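Local coordinates for uncharacterized protein (Leptospirillum rubarum, PDB 3OMD) that is of unknown function but belongs to the DUF5069 family and folds as a single, mostly helical chain without strands, at residues I30-R34 and R72-M78; V119-A124 and D138-K142. One frame throughout, in Å; residues are numbered along the deposited sequence.

Contact 1. Residues I30-R34 and R72-M78; sequences IDKAR and RPQDQDM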
loop_
_atom_site.group_PDB
_atom_site.type_symbol
_atom_site.label_atom_id
_atom_site.label_comp_id
_atom_site.label_asym_id
_atom_site.label_seq_id
_atom_site.Cartn_x
_atom_site.Cartn_y
_atom_site.Cartn_z
ATOM N N ILE A 30 4.920 2.212 -3.877
ATOM C CA ILE A 30 5.818 3.143 -4.590
ATOM C C ILE A 30 5.988 4.442 -3.802
ATOM O O ILE A 30 7.113 4.915 -3.572
ATOM C CB ILE A 30 5.313 3.395 -6.021
ATOM C CG1 ILE A 30 5.517 2.116 -6.864
ATOM C CG2 ILE A 30 6.050 4.607 -6.688
ATOM C CD1 ILE A 30 4.722 2.212 -8.232
ATOM N N ASP A 31 4.864 5.009 -3.379
ATOM C CA ASP A 31 4.924 6.298 -2.678
ATOM C C ASP A 31 5.678 6.162 -1.367
ATOM O O ASP A 31 6.492 7.017 -1.024
ATOM C CB ASP A 31 3.515 6.802 -2.404
ATOM C CG ASP A 31 2.774 7.201 -3.669
ATOM O OD1 ASP A 31 3.394 7.354 -4.755
ATOM O OD2 ASP A 31 1.524 7.361 -3.603
ATOM N N LYS A 32 5.400 5.082 -0.643
ATOM C CA LYS A 32 6.077 4.874 0.644
ATOM C C LYS A 32 7.572 4.618 0.430
ATOM O O LYS A 32 8.392 5.089 1.235
ATOM C CB LYS A 32 5.458 3.692 1.418
ATOM C CG LYS A 32 4.013 4.033 1.892
ATOM C CD LYS A 32 3.242 2.825 2.445
ATOM C CE LYS A 32 3.937 2.308 3.642
ATOM N NZ LYS A 32 3.266 0.995 4.086
ATOM N N ALA A 33 7.937 3.894 -0.638
ATOM C CA ALA A 33 9.342 3.688 -0.935
ATOM C C ALA A 33 10.047 4.995 -1.217
ATOM O O ALA A 33 11.168 5.221 -0.773
ATOM C CB ALA A 33 9.504 2.734 -2.104
ATOM N N ARG A 34 9.391 5.874 -1.963
ATOM C CA ARG A 34 10.015 7.177 -2.217
ATOM C C ARG A 34 10.225 7.969 -0.943
ATOM O O ARG A 34 11.299 8.595 -0.773
ATOM C CB ARG A 34 9.202 7.966 -3.233
ATOM C CG ARG A 34 9.175 7.280 -4.615
ATOM C CD ARG A 34 8.577 8.200 -5.720
ATOM N NE ARG A 34 8.169 7.500 -6.933
ATOM C CZ ARG A 34 8.974 6.937 -7.834
ATOM N NH1 ARG A 34 10.309 7.021 -7.750
ATOM N NH2 ARG A 34 8.407 6.292 -8.854
ATOM N N ARG A 72 13.524 5.344 -11.415
ATOM C CA ARG A 72 12.242 5.108 -12.112
ATOM C C ARG A 72 11.136 6.006 -11.564
ATOM O O ARG A 72 10.303 5.568 -10.765
ATOM C CB ARG A 72 11.867 3.639 -11.919
ATOM C CG ARG A 72 12.905 2.740 -12.622
ATOM C CD ARG A 72 12.702 1.246 -12.282
ATOM N NE ARG A 72 13.643 0.421 -13.028
ATOM C CZ ARG A 72 14.890 0.133 -12.633
ATOM N NH1 ARG A 72 15.384 0.594 -11.464
ATOM N NH2 ARG A 72 15.654 -0.622 -13.421
ATOM N N PRO A 73 11.093 7.265 -11.992
ATOM C CA PRO A 73 10.198 8.261 -11.440
ATOM C C PRO A 73 8.744 8.081 -11.839
ATOM O O PRO A 73 7.852 8.572 -11.135
ATOM C CB PRO A 73 10.742 9.597 -12.014
ATOM C CG PRO A 73 11.480 9.193 -13.230
ATOM C CD PRO A 73 12.071 7.855 -12.933
ATOM N N GLN A 74 8.504 7.329 -12.913
ATOM C CA GLN A 74 7.159 7.147 -13.390
ATOM C C GLN A 74 6.636 5.760 -13.003
ATOM O O GLN A 74 7.368 4.770 -13.026
ATOM C CB GLN A 74 7.124 7.291 -14.899
ATOM C CG GLN A 74 7.754 8.590 -15.445
ATOM C CD GLN A 74 7.260 9.868 -14.742
ATOM O OE1 GLN A 74 8.039 10.824 -14.545
ATOM N NE2 GLN A 74 5.978 9.901 -14.364
ATOM N N ASP A 75 5.347 5.708 -12.714
ATOM C CA ASP A 75 4.659 4.446 -12.378
ATOM C C ASP A 75 4.936 3.358 -13.428
ATOM O O ASP A 75 5.109 2.205 -13.064
ATOM C CB ASP A 75 3.137 4.672 -12.304
ATOM C CG ASP A 75 2.679 5.243 -10.987
ATOM O OD1 ASP A 75 3.474 5.416 -10.036
ATOM O OD2 ASP A 75 1.470 5.515 -10.906
ATOM N N GLN A 76 4.886 3.704 -14.717
ATOM C CA GLN A 76 5.064 2.674 -15.723
ATOM C C GLN A 76 6.441 2.049 -15.593
ATOM O O GLN A 76 6.609 0.848 -15.838
ATOM C CB GLN A 76 4.812 3.200 -17.136
ATOM C CG GLN A 76 3.295 3.277 -17.474
ATOM C CD GLN A 76 2.613 1.897 -17.587
ATOM O OE1 GLN A 76 3.090 1.010 -18.301
ATOM N NE2 GLN A 76 1.507 1.725 -16.891
ATOM N N ASP A 77 7.430 2.855 -15.186
ATOM C CA ASP A 77 8.750 2.314 -15.067
ATOM C C ASP A 77 8.893 1.425 -13.846
ATOM O O ASP A 77 9.545 0.366 -13.910
ATOM C CB ASP A 77 9.771 3.432 -15.166
ATOM C CG ASP A 77 9.803 3.986 -16.626
ATOM O OD1 ASP A 77 9.898 3.158 -17.565
ATOM O OD2 ASP A 77 9.599 5.169 -16.840
HETATM N N MSE A 78 8.243 1.802 -12.748
HETATM C CA MSE A 78 8.279 0.918 -11.605
HETATM C C MSE A 78 7.495 -0.380 -11.873
HETATM O O MSE A 78 7.885 -1.458 -11.454
HETATM C CB MSE A 78 7.730 1.628 -10.366
HETATM C CG MSE A 78 8.648 2.512 -9.721
HETATM SE SE MSE A 78 10.330 1.419 -9.261
HETATM C CE MSE A 78 9.594 -0.119 -8.268
HETATM O O HOH W 1 5.610 6.865 -9.407
#
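R34 reaches across from helix 26-38 and grips the backbone of the 72-78 segment. Its NH2 donates to O of R72 over 2.8 Å, with an N-H...O angle of 162°. That oxygen lies at the guanidinium edge, close to its plane, and the donor meets a lone pair in the carbonyl plane. NH1 adds a weak bond to the same oxygen. P73 O sits over a face of the guanidinium, 3.3 Å from NH2 of R34, at too poor an angle for a hydrogen bond. NH2 also donates to water 1, which in turn gives a 2.7 Å hydrogen bond to OD1 of D75. The water thus joins two opposite charges whose own atoms are not in contact.

Beside this polar cluster, CD1 of I30 packs 3.7 Å from CB of selenomethionine M78. The I30 and M78 side chains run alongside each other but point opposite ways. CD1 of I30 also lies 3.9 Å from OD1 of D75.

Q74 is the N-cap of helix 75-85, and its O accepts from N of M78. By bonding O of R72, R34 grips the turn just ahead of that helix. Its chain is extended from CG to NE (chi2 -169°, chi3 -163°), which carries the guanidinium out to the turn.

Further out, NH1 of R34 also bonds O of V69, the last residue of helix 62-69. R14 forms salt bridges with D31 and with D75, so it lies between two like charges. F65 of helix 62-69 touches both I30 and M78.

Contact 2. Residues V119-A124 and D138-K142; sequences VRDSLA and DLEEK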
loop_
_atom_site.group_PDB
_atom_site.type_symbol
_atom_site.label_atom_id
_atom_site.label_comp_id
_atom_site.label_asym_id
_atom_site.label_seq_id
_atom_site.Cartn_x
_atom_site.Cartn_y
_atom_site.Cartn_z
ATOM N N VAL A 119 -10.428 3.207 16.050
ATOM C CA VAL A 119 -9.934 4.113 14.996
ATOM C C VAL A 119 -11.103 4.603 14.162
ATOM O O VAL A 119 -11.263 5.807 13.936
ATOM C CB VAL A 119 -8.911 3.405 14.081
ATOM C CG1 VAL A 119 -8.505 4.341 12.928
ATOM C CG2 VAL A 119 -7.680 3.048 14.904
ATOM N N ARG A 120 -11.919 3.660 13.710
ATOM C CA ARG A 120 -13.007 4.024 12.818
ATOM C C ARG A 120 -13.984 4.965 13.506
ATOM O O ARG A 120 -14.491 5.912 12.897
ATOM C CB ARG A 120 -13.751 2.800 12.384
ATOM C CG ARG A 120 -14.699 3.090 11.216
ATOM C CD ARG A 120 -15.748 2.031 11.128
ATOM N NE ARG A 120 -16.452 1.784 12.394
ATOM C CZ ARG A 120 -16.946 0.585 12.692
ATOM N NH1 ARG A 120 -16.814 -0.418 11.829
ATOM N NH2 ARG A 120 -17.527 0.361 13.850
ATOM N N ASP A 121 -14.277 4.693 14.765
ATOM C CA ASP A 121 -15.241 5.553 15.465
ATOM C C ASP A 121 -14.687 6.989 15.640
ATOM O O ASP A 121 -15.464 7.969 15.661
ATOM C CB ASP A 121 -15.658 4.907 16.787
ATOM C CG ASP A 121 -16.571 3.658 16.598
ATOM O OD1 ASP A 121 -17.033 3.313 15.464
ATOM O OD2 ASP A 121 -16.791 2.974 17.625
ATOM N N SER A 122 -13.366 7.126 15.765
ATOM C CA SER A 122 -12.742 8.463 15.857
ATOM C C SER A 122 -12.806 9.231 14.546
ATOM O O SER A 122 -12.812 10.465 14.540
ATOM C CB SER A 122 -11.290 8.402 16.367
ATOM O OG SER A 122 -10.368 7.931 15.356
ATOM N N LEU A 123 -12.883 8.518 13.433
ATOM C CA LEU A 123 -12.888 9.158 12.113
ATOM C C LEU A 123 -14.290 9.382 11.606
ATOM O O LEU A 123 -14.580 10.443 11.043
ATOM C CB LEU A 123 -12.126 8.287 11.095
ATOM C CG LEU A 123 -10.613 8.116 11.266
ATOM C CD1 LEU A 123 -10.133 6.960 10.403
ATOM C CD2 LEU A 123 -9.854 9.368 10.919
ATOM N N ALA A 124 -15.156 8.383 11.776
ATOM C CA ALA A 124 -16.498 8.448 11.196
ATOM C C ALA A 124 -17.418 7.484 11.937
ATOM O O ALA A 124 -17.628 6.336 11.501
ATOM C CB ALA A 124 -16.462 8.164 9.721
ATOM N N ASP A 138 -8.474 4.332 3.453
ATOM C CA ASP A 138 -9.061 5.362 2.583
ATOM C C ASP A 138 -9.869 6.360 3.402
ATOM O O ASP A 138 -9.894 7.552 3.076
ATOM C CB ASP A 138 -9.952 4.728 1.509
ATOM C CG ASP A 138 -9.201 4.343 0.264
ATOM O OD1 ASP A 138 -8.046 4.773 0.068
ATOM O OD2 ASP A 138 -9.822 3.618 -0.536
ATOM N N LEU A 139 -10.577 5.876 4.431
ATOM C CA LEU A 139 -11.382 6.788 5.261
ATOM C C LEU A 139 -10.462 7.787 5.961
ATOM O O LEU A 139 -10.746 9.009 5.938
ATOM C CB LEU A 139 -12.179 5.969 6.295
ATOM C CG LEU A 139 -13.019 6.766 7.293
ATOM C CD1 LEU A 139 -14.185 7.363 6.543
ATOM C CD2 LEU A 139 -13.516 5.830 8.401
ATOM N N GLU A 140 -9.377 7.286 6.571
ATOM C CA GLU A 140 -8.455 8.168 7.296
ATOM C C GLU A 140 -7.805 9.170 6.327
ATOM O O GLU A 140 -7.479 10.318 6.720
ATOM C CB GLU A 140 -7.392 7.365 8.049
ATOM C CG GLU A 140 -6.368 8.265 8.775
ATOM C CD GLU A 140 -5.861 7.772 10.151
ATOM O OE1 GLU A 140 -6.306 6.729 10.677
ATOM O OE2 GLU A 140 -4.992 8.488 10.734
ATOM N N GLU A 141 -7.595 8.732 5.076
ATOM C CA GLU A 141 -6.906 9.554 4.080
ATOM C C GLU A 141 -7.902 10.360 3.218
ATOM O O GLU A 141 -7.594 10.844 2.122
ATOM C CB GLU A 141 -5.996 8.679 3.222
ATOM C CG GLU A 141 -4.811 8.164 4.079
ATOM C CD GLU A 141 -3.910 7.208 3.398
ATOM O OE1 GLU A 141 -4.207 6.706 2.278
ATOM O OE2 GLU A 141 -2.885 6.896 4.049
ATOM N N LYS A 142 -9.111 10.512 3.756
ATOM C CA LYS A 142 -10.109 11.483 3.234
ATOM C C LYS A 142 -10.577 11.189 1.804
ATOM O O LYS A 142 -10.934 12.107 1.041
ATOM C CB LYS A 142 -9.595 12.941 3.376
ATOM C CG LYS A 142 -9.154 13.293 4.797
ATOM C CD LYS A 142 -8.654 14.745 4.853
ATOM C CE LYS A 142 -8.313 15.132 6.289
ATOM N NZ LYS A 142 -8.317 16.616 6.437
#
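The carboxylate of E140 and the guanidinium of R120 are the flat groups here. OE1 of E140 lies 3.8 Å from CD1 of L123 and 4.0 Å from CG1 of V119, so a charged group rests against methyls. The E140 side chain crosses both of these residues at about a right angle. R120 has OD1 of D121 at its guanidinium edge, in plane. NE and NH2 both bond that oxygen weakly, as part of a salt bridge. NH1 turns to another partner, O of I130. Toward the 138-142 segment R120 offers its CG, 4.1 Å from CD2 of L139.

The apolar centre is L139. With CG anti to the backbone N (chi1 177°), L139 reaches the other segment, where its CD2 comes 3.9 Å from CB of L123 and 4.0 Å from CB of A124. CD1 also touches the A124 methyl. L123 in turn sends CD1 to within 3.6 Å of CB of E140, and its CD2 approaches CA of the same residue. No hydrogen bond links the two segments.

Helices 110-123 and 133-140 meet here near their C-terminal ends. The second helix ends in a Schellman motif. K142 is its C-prime residue, with positive phi (64°), and its N bonds O of L139. R143 N bonds O of D138.

On the first helix, O of R120 accepts from N of both L123 and A124. OG of S122 donates to O of V119. L136, from the preceding turn of helix 133-140, touches V119, R120 and L123.

Overall arrangement
From the N terminus, the chain enters helix 26-38, which supplies the first side of contact 1. Contact 1 then closes a loop of 37 residues that holds helices 50-58 and 62-69. It ties helix 26-38 to the start of helix 75-85. The chain continues through helix 92-104 to helix 110-123. There contact 2 opens, and it closes a shorter loop of 13 residues at the end of helix 133-140. The two loops follow in series and neither nest nor cross. The contacts lie on opposite sides of the chain's centre. The centres of contact 1 and contact 2 are about 26 Å apart. The nearest atoms of contact 1 and contact 2 are about 8 Å apart, without touching.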